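Local coordinates for protein peroxiredoxin 6 (Arenicola marina, PDB 2V2G) that probably reduces hydrogen peroxide and organic hydroperoxides to water and alcohols as a thiol-dependent antioxidant peroxidase, at the interface of chains A and B. Numbering follows the deposited sequence. Chains: chain A/B, Peroxiredoxin 6.

Contact 1: the interface of chains A and B. Residues chain A 41-43, 46, 80; chain B 187, 210, 212.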
loop_
_atom_site.group_PDB
_atom_site.type_symbol
_atom_site.label_atom_id
_atom_site.label_comp_id
_atom_site.label_asym_id
_atom_site.label_seq_id
_atom_site.Cartn_x
_atom_site.Cartn_y
_atom_site.Cartn_z
ATOM N N PHE A 41 12.668 -8.125 -17.937
ATOM C CA PHE A 41 12.237 -8.150 -19.327
ATOM C C PHE A 41 10.701 -8.282 -19.458
ATOM O O PHE A 41 10.192 -9.024 -20.338
ATOM C CB PHE A 41 12.933 -9.256 -20.183
ATOM C CG PHE A 41 14.466 -9.274 -20.131
ATOM C CD1 PHE A 41 15.236 -8.287 -20.756
ATOM C CD2 PHE A 41 15.137 -10.295 -19.472
ATOM C CE1 PHE A 41 16.622 -8.313 -20.716
ATOM C CE2 PHE A 41 16.520 -10.328 -19.438
ATOM C CZ PHE A 41 17.271 -9.329 -20.073
ATOM N N THR A 42 9.989 -7.618 -18.563
ATOM C CA THR A 42 8.553 -7.474 -18.688
ATOM C C THR A 42 8.185 -6.001 -18.584
ATOM O O THR A 42 8.932 -5.206 -17.966
ATOM C CB THR A 42 7.835 -8.329 -17.658
ATOM O OG1 THR A 42 8.198 -7.850 -16.356
ATOM C CG2 THR A 42 8.173 -9.792 -17.860
ATOM N N PRO A 43 7.071 -5.611 -19.260
ATOM C CA PRO A 43 6.817 -4.179 -19.570
ATOM C C PRO A 43 6.496 -3.301 -18.367
ATOM O O PRO A 43 7.104 -2.242 -18.180
ATOM C CB PRO A 43 5.676 -4.223 -20.612
ATOM C CG PRO A 43 5.031 -5.556 -20.418
ATOM C CD PRO A 43 6.130 -6.505 -19.979
ATOM N N THR A 46 9.410 -2.737 -16.198
ATOM C CA THR A 46 10.374 -1.797 -16.827
ATOM C C THR A 46 9.943 -0.369 -16.557
ATOM O O THR A 46 10.751 0.491 -16.150
ATOM C CB THR A 46 10.584 -2.066 -18.332
ATOM O OG1 THR A 46 10.888 -3.430 -18.550
ATOM C CG2 THR A 46 11.801 -1.255 -18.947
ATOM N N TRP A 80 18.984 -6.522 -18.431
ATOM C CA TRP A 80 17.723 -5.797 -18.412
ATOM C C TRP A 80 17.854 -4.365 -17.898
ATOM O O TRP A 80 17.087 -3.499 -18.301
ATOM C CB TRP A 80 16.710 -6.582 -17.594
ATOM C CG TRP A 80 15.373 -5.922 -17.485
ATOM C CD1 TRP A 80 14.564 -5.500 -18.505
ATOM C CD2 TRP A 80 14.697 -5.612 -16.279
ATOM N NE1 TRP A 80 13.403 -4.988 -17.990
ATOM C CE2 TRP A 80 13.460 -5.030 -16.626
ATOM C CE3 TRP A 80 15.004 -5.783 -14.926
ATOM C CZ2 TRP A 80 12.527 -4.615 -15.664
ATOM C CZ3 TRP A 80 14.065 -5.361 -13.962
ATOM C CH2 TRP A 80 12.858 -4.766 -14.346
ATOM N N PRO B 187 2.978 -10.156 -21.355
ATOM C CA PRO B 187 3.942 -10.923 -22.122
ATOM C C PRO B 187 3.334 -12.157 -22.774
ATOM O O PRO B 187 3.734 -12.519 -23.866
ATOM C CB PRO B 187 4.958 -11.371 -21.059
ATOM C CG PRO B 187 4.852 -10.385 -19.973
ATOM C CD PRO B 187 3.415 -9.993 -19.948
ATOM N N LYS B 210 14.598 -7.249 -27.305
ATOM C CA LYS B 210 13.485 -8.170 -27.093
ATOM C C LYS B 210 12.200 -7.396 -27.423
ATOM O O LYS B 210 12.214 -6.155 -27.513
ATOM C CB LYS B 210 13.466 -8.733 -25.660
ATOM C CG LYS B 210 14.742 -9.446 -25.284
ATOM C CD LYS B 210 14.728 -9.918 -23.886
ATOM C CE LYS B 210 16.051 -10.556 -23.510
ATOM N NZ LYS B 210 16.325 -11.856 -24.189
ATOM N N TYR B 212 9.138 -7.178 -25.781
ATOM C CA TYR B 212 8.165 -7.161 -24.680
ATOM C C TYR B 212 7.584 -5.788 -24.297
ATOM O O TYR B 212 6.582 -5.738 -23.587
ATOM C CB TYR B 212 8.796 -7.785 -23.413
ATOM C CG TYR B 212 9.916 -6.938 -22.851
ATOM C CD1 TYR B 212 9.635 -5.919 -21.956
ATOM C CD2 TYR B 212 11.235 -7.177 -23.183
ATOM C CE1 TYR B 212 10.620 -5.136 -21.444
ATOM C CE2 TYR B 212 12.244 -6.397 -22.679
ATOM C CZ TYR B 212 11.913 -5.378 -21.770
ATOM O OH TYR B 212 12.889 -4.588 -21.237
#

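Contact 2: the interface of chains A and B. Residues chain A 82-83, 86; chain B 204, 206-207.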
loop_
_atom_site.group_PDB
_atom_site.type_symbol
_atom_site.label_atom_id
_atom_site.label_comp_id
_atom_site.label_asym_id
_atom_site.label_seq_id
_atom_site.Cartn_x
_atom_site.Cartn_y
_atom_site.Cartn_z
ATOM N N GLU A 82 19.854 -2.183 -18.738
ATOM C CA GLU A 82 20.051 -1.289 -19.897
ATOM C C GLU A 82 18.715 -0.872 -20.528
ATOM O O GLU A 82 18.577 0.260 -21.015
ATOM C CB GLU A 82 20.941 -1.957 -20.939
ATOM C CG GLU A 82 22.390 -2.190 -20.478
ATOM C CD GLU A 82 23.031 -0.944 -19.805
ATOM O OE1 GLU A 82 23.078 0.119 -20.448
ATOM O OE2 GLU A 82 23.484 -1.015 -18.639
ATOM N N ASP A 83 17.744 -1.774 -20.530
ATOM C CA ASP A 83 16.396 -1.475 -21.002
ATOM C C ASP A 83 15.714 -0.505 -20.027
ATOM O O ASP A 83 15.037 0.445 -20.447
ATOM C CB ASP A 83 15.549 -2.749 -21.134
ATOM C CG ASP A 83 15.982 -3.689 -22.275
ATOM O OD1 ASP A 83 16.923 -3.399 -23.081
ATOM O OD2 ASP A 83 15.337 -4.762 -22.332
ATOM N N CYS A 86 17.018 2.994 -20.473
ATOM C CA CYS A 86 16.466 3.551 -21.698
ATOM C C CYS A 86 15.081 4.184 -21.469
ATOM O O CYS A 86 14.832 5.338 -21.815
ATOM C CB CYS A 86 16.363 2.424 -22.717
ATOM S SG CYS A 86 15.744 2.937 -24.304
ATOM N N LYS B 204 7.871 -0.830 -28.565
ATOM C CA LYS B 204 9.008 0.058 -28.423
ATOM C C LYS B 204 10.316 -0.733 -28.427
ATOM O O LYS B 204 10.481 -1.679 -27.636
ATOM C CB LYS B 204 8.887 0.890 -27.137
ATOM C CG LYS B 204 10.116 1.782 -26.866
ATOM C CD LYS B 204 9.891 2.708 -25.662
ATOM C CE LYS B 204 11.015 3.750 -25.459
ATOM N NZ LYS B 204 12.272 3.122 -24.902
ATOM N N VAL B 206 14.015 -1.598 -27.490
ATOM C CA VAL B 206 14.886 -1.465 -26.328
ATOM C C VAL B 206 16.266 -2.070 -26.596
ATOM O O VAL B 206 16.427 -2.864 -27.543
ATOM C CB VAL B 206 14.221 -2.121 -25.067
ATOM C CG1 VAL B 206 12.984 -1.338 -24.648
ATOM C CG2 VAL B 206 13.858 -3.582 -25.340
ATOM N N PRO B 207 17.305 -1.643 -25.841
ATOM C CA PRO B 207 18.676 -2.140 -26.124
ATOM C C PRO B 207 18.845 -3.674 -26.183
ATOM O O PRO B 207 19.688 -4.166 -26.946
ATOM C CB PRO B 207 19.532 -1.536 -24.994
ATOM C CG PRO B 207 18.725 -0.465 -24.392
ATOM C CD PRO B 207 17.285 -0.613 -24.783
#

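Contact 1: the interface of chains A and B
The ring of A:Phe41 is covered on one face by B:Lys210 and on the other by its own chain. B:Lys210 CE sits over the ring centre, 3.6 Å from the A:Phe41 ring centroid, in a CH-pi contact. B:Lys210 CD lies over the rim, 3.6 Å from A:Phe41 CD1. The lysine is extended up to CE and then bends (chi4 -69°). It is therefore the aliphatic stem that lies on the ring. A:Trp80 CB touches the opposite face near its rim.

B:Tyr212 presents one face to the A:Phe41-A:Thr42 peptide. The carbonyl oxygen A:Phe41 O stands above that face, towards the rim, 3.3 Å from B:Tyr212 CG. A:Thr42 N lies over the same face. The tyrosine CG is placed between its backbone N and carbonyl carbon (chi1 67°), which turns the ring over this peptide. The phenol oxygen B:Tyr212 OH reaches the edge of the A:Trp80 indole, in its plane and 3.3 Å from A:Trp80 NE1. This is a close edge contact and not a hydrogen bond.

The indole N-H instead bonds the hydroxyl of A:Thr46, with A:Trp80 NE1 3.0 Å from A:Thr46 OG1. That oxygen lies in the indole plane and the angle at H is 147°. A:Thr46 OG1 in turn donates to A:Thr42 O at 2.7 Å, from above the carbonyl plane. The relay ties the 74-88 helix to the turn under the tyrosine ring and fixes the threonine hydroxyl beside B:Tyr212 CE1.

At the margin, A:Pro43 CB and CG pack on B:Tyr212 O. B:Pro187 CG meets the A:Thr42 methyl CG2 at 4.0 Å.

In chain A the patch joins the loop before helix 43-54, the first turn of that helix and helix 74-88. Chain B supplies loop residues. The patch centre is about 7 Å from A:Ser45, the engineered replacement of the peroxidatic cysteine.

Contact 2: the interface of chains A and B
The carboxylate oxygen A:Asp83 OD1 rests over the B:Pro207 ring, with B:Val206 beside it. A:Asp83 OD1 lies 3.3 Å from B:Pro207 CD, and the proline nitrogen is equally near. B:Val206 CB and the other ring carbons of B:Pro207 also flank it. These are packing contacts: a proline nitrogen within a chain has no hydrogen to give. The side chains of A:Asp83 and B:Pro207 run past each other in opposite directions.

A:Asp83 CG points away from its own carbonyl carbon (chi1 -69°), which brings the carboxylate against the B:Val206-B:Pro207 step. The second oxygen, A:Asp83 OD2, meets the methyl B:Val206 CG2 at 3.6 Å. The aspartate and valine side chains cross at about a right angle. With the carboxylate cut back to a methyl, as in an alanine here, the B:Pro207 ring would probably lose the group it rests on and a gap would open beside B:Val206.

The proline also packs on the helix backbone, with B:Pro207 CG 3.5 Å from A:Glu82 O. B:Pro207 CD reaches A:Cys86 CB at 3.8 Å. The thiol of A:Cys86 is turned anti to the backbone N (chi1 -178°) and faces B:Lys204. There B:Lys204 NZ comes within 3.5 Å of A:Cys86 SG. If charged, the lysine amine may polarise the sulfur.

The patch seats a chain B loop on one side of helix 74-88. It appears to support the two-fold dimer.

The centres of contact 1 and contact 2 are about 9 Å apart, so they read as neighbouring patches of one interface. Helix 74-88 of chain A runs through both: A:Trp80 belongs to contact 1, and A:Glu82, A:Asp83 and A:Cys86 to contact 2. From chain B, one stretch, residues 204 to 212, serves both, joined in contact 1 by B:Pro187. Contact 1 lies nearer A:Ser45; the centre of contact 2 is about 11 Å from A:Ser45. Chain B thus borders the active-site region of chain A. Two-fold symmetry repeats both patches with the chains exchanged, which fits a reciprocal dimer.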